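Local atomic coordinates of Lic12234 (Leptospira interrogans, PDB entry 4TZH), a protein that is of unknown function but has a leucine-rich repeat fold and may act as a virulence factor of this human pathogen. Residues R159-W164 against K178-Q183. Numbering follows the deposited sequence.
Sequences RILNLW and KLFRNQ
L161 and F180 make the buried half of this contact. Methyl CD2 of L161 comes to 4.0 Å from CE2 of the F180 ring. It approaches obliquely, and the two side chains cross at about a right angle. The CB of L161 points toward the 178-183 segment. Its CG lies anti to the backbone N (chi1 175°), and the turn at chi2 then sets CD2 rather than CD1 against the ring. The F180 CB points back toward the strand. L161 also packs on L138 of the preceding strand and on L152, while F180 rests on I187 of the last one, and both are buried inside the solenoid.

The segments belong to a beta-alpha-beta unit: strand 160-162, helix 173-179 and strand 186-188. This unit ends the leucine-rich repeat solenoid, in which short parallel strands stack side by side. The chain runs through F180 on its way from the helix to the last strand.

R159 and Q183 form the more polar, partly exposed side. No hydrogen bond links them. NH1 of R159 lies 3.5 Å from CG of Q183 and 3.6 Å from its NE2. The guanidinium and amide planes are 65° apart, and CD of Q183 lies at the guanidinium edge. The CB of R159 points away from the 178-183 segment, but the bend at chi2 (-57°) turns the guanidinium toward Q183. Both polar ends are held by backbone carbonyls nearby. NH1 of R159 donates to the O of K156 and more weakly to the O of E184. NE2 of Q183 donates to the O of both L155 and L158. Beyond CG the Q183 chain is extended, with its amide oxygen OE1 in plane at the edge of the F180 ring.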
loop_
_atom_site.group_PDB
_atom_site.type_symbol
_atom_site.label_atom_id
_atom_site.label_comp_id
_atom_site.label_asym_id
_atom_site.label_seq_id
_atom_site.Cartn_x
_atom_site.Cartn_y
_atom_site.Cartn_z
ATOM N N ARG A 159 14.480 -5.024 -4.856
ATOM C CA ARG A 159 15.601 -4.360 -5.520
ATOM C C ARG A 159 15.957 -3.041 -4.875
ATOM O O ARG A 159 17.094 -2.582 -4.985
ATOM C CB ARG A 159 15.331 -4.220 -7.027
ATOM C CG ARG A 159 15.220 -5.583 -7.762
ATOM C CD ARG A 159 16.466 -6.465 -7.590
ATOM N NE ARG A 159 16.290 -7.849 -8.053
ATOM C CZ ARG A 159 16.326 -8.932 -7.277
ATOM N NH1 ARG A 159 16.513 -8.816 -5.969
ATOM N NH2 ARG A 159 16.162 -10.137 -7.802
ATOM N N ILE A 160 14.981 -2.405 -4.211
ATOM C CA ILE A 160 15.197 -1.148 -3.500
ATOM C C ILE A 160 14.537 -1.217 -2.156
ATOM O O ILE A 160 13.321 -1.477 -2.075
ATOM C CB ILE A 160 14.662 0.094 -4.256
ATOM C CG1 ILE A 160 15.318 0.235 -5.651
ATOM C CG2 ILE A 160 14.902 1.357 -3.419
ATOM C CD1 ILE A 160 14.852 1.500 -6.395
ATOM N N LEU A 161 15.325 -0.948 -1.098
ATOM C CA LEU A 161 14.780 -0.816 0.246
ATOM C C LEU A 161 15.138 0.601 0.713
ATOM O O LEU A 161 16.336 0.876 0.891
ATOM C CB LEU A 161 15.361 -1.868 1.207
ATOM C CG LEU A 161 14.946 -1.742 2.661
ATOM C CD1 LEU A 161 13.429 -1.901 2.829
ATOM C CD2 LEU A 161 15.669 -2.796 3.524
ATOM N N ASN A 162 14.155 1.502 0.864
ATOM C CA ASN A 162 14.475 2.884 1.221
ATOM C C ASN A 162 14.109 3.153 2.667
ATOM O O ASN A 162 12.926 3.123 3.025
ATOM C CB ASN A 162 13.756 3.819 0.259
ATOM C CG ASN A 162 14.305 5.211 0.391
ATOM O OD1 ASN A 162 14.550 5.683 1.493
ATOM N ND2 ASN A 162 14.633 5.831 -0.766
ATOM N N LEU A 163 15.127 3.398 3.476
ATOM C CA LEU A 163 14.975 3.647 4.917
ATOM C C LEU A 163 15.421 5.056 5.271
ATOM O O LEU A 163 15.667 5.330 6.443
ATOM C CB LEU A 163 15.793 2.621 5.760
ATOM C CG LEU A 163 15.440 1.152 5.459
ATOM C CD1 LEU A 163 16.370 0.208 6.221
ATOM C CD2 LEU A 163 14.005 0.850 5.834
ATOM N N TRP A 164 15.520 5.968 4.279
ATOM C CA TRP A 164 15.967 7.326 4.596
ATOM C C TRP A 164 15.146 7.968 5.704
ATOM O O TRP A 164 13.950 7.716 5.835
ATOM C CB TRP A 164 15.843 8.233 3.375
ATOM C CG TRP A 164 16.880 7.994 2.294
ATOM C CD1 TRP A 164 18.148 7.508 2.443
ATOM C CD2 TRP A 164 16.737 8.327 0.913
ATOM N NE1 TRP A 164 18.801 7.498 1.215
ATOM C CE2 TRP A 164 17.946 7.972 0.261
ATOM C CE3 TRP A 164 15.692 8.843 0.149
ATOM C CZ2 TRP A 164 18.139 8.162 -1.112
ATOM C CZ3 TRP A 164 15.881 9.034 -1.213
ATOM C CH2 TRP A 164 17.082 8.671 -1.833
ATOM N N LYS A 178 23.149 -7.714 5.857
ATOM C CA LYS A 178 23.313 -9.160 6.008
ATOM C C LYS A 178 22.028 -9.934 5.697
ATOM O O LYS A 178 22.116 -11.059 5.203
ATOM C CB LYS A 178 23.815 -9.512 7.414
ATOM C CG LYS A 178 25.322 -9.706 7.495
ATOM C CD LYS A 178 25.788 -10.050 8.913
ATOM C CE LYS A 178 26.383 -11.443 9.016
ATOM N NZ LYS A 178 26.626 -11.847 10.427
ATOM N N LEU A 179 20.832 -9.325 5.922
ATOM C CA LEU A 179 19.571 -10.007 5.613
ATOM C C LEU A 179 19.457 -10.351 4.125
ATOM O O LEU A 179 18.779 -11.324 3.770
ATOM C CB LEU A 179 18.343 -9.168 6.024
ATOM C CG LEU A 179 18.191 -8.766 7.492
ATOM C CD1 LEU A 179 16.993 -7.859 7.655
ATOM C CD2 LEU A 179 18.063 -10.010 8.407
ATOM N N PHE A 180 20.114 -9.550 3.266
ATOM C CA PHE A 180 20.079 -9.682 1.798
ATOM C C PHE A 180 21.466 -9.959 1.221
ATOM O O PHE A 180 21.756 -9.531 0.095
ATOM C CB PHE A 180 19.578 -8.377 1.191
ATOM C CG PHE A 180 18.253 -7.902 1.721
ATOM C CD1 PHE A 180 17.064 -8.370 1.179
ATOM C CD2 PHE A 180 18.195 -6.967 2.741
ATOM C CE1 PHE A 180 15.836 -7.889 1.641
ATOM C CE2 PHE A 180 16.973 -6.516 3.225
ATOM C CZ PHE A 180 15.800 -6.972 2.664
ATOM N N ARG A 181 22.315 -10.648 1.997
ATOM C CA ARG A 181 23.714 -10.947 1.695
ATOM C C ARG A 181 24.038 -11.126 0.205
ATOM O O ARG A 181 24.793 -10.318 -0.331
ATOM C CB ARG A 181 24.213 -12.159 2.510
ATOM C CG ARG A 181 25.734 -12.219 2.640
ATOM C CD ARG A 181 26.183 -13.399 3.473
ATOM N NE ARG A 181 27.639 -13.545 3.463
ATOM C CZ ARG A 181 28.313 -14.404 4.221
ATOM N NH1 ARG A 181 27.670 -15.204 5.063
ATOM N NH2 ARG A 181 29.635 -14.468 4.144
ATOM N N ASN A 182 23.489 -12.155 -0.458
ATOM C CA ASN A 182 23.830 -12.437 -1.859
ATOM C C ASN A 182 23.076 -11.605 -2.889
ATOM O O ASN A 182 23.643 -11.235 -3.921
ATOM C CB ASN A 182 23.663 -13.931 -2.172
ATOM C CG ASN A 182 24.422 -14.857 -1.247
ATOM O OD1 ASN A 182 25.640 -14.736 -1.048
ATOM N ND2 ASN A 182 23.715 -15.817 -0.669
ATOM N N GLN A 183 21.794 -11.343 -2.606
ATOM C CA GLN A 183 20.804 -10.660 -3.422
ATOM C C GLN A 183 21.198 -9.313 -4.040
ATOM O O GLN A 183 21.873 -8.502 -3.396
ATOM C CB GLN A 183 19.577 -10.464 -2.551
ATOM C CG GLN A 183 18.317 -10.055 -3.289
ATOM C CD GLN A 183 17.175 -10.076 -2.324
ATOM O OE1 GLN A 183 17.052 -10.985 -1.494
ATOM N NE2 GLN A 183 16.337 -9.069 -2.408
#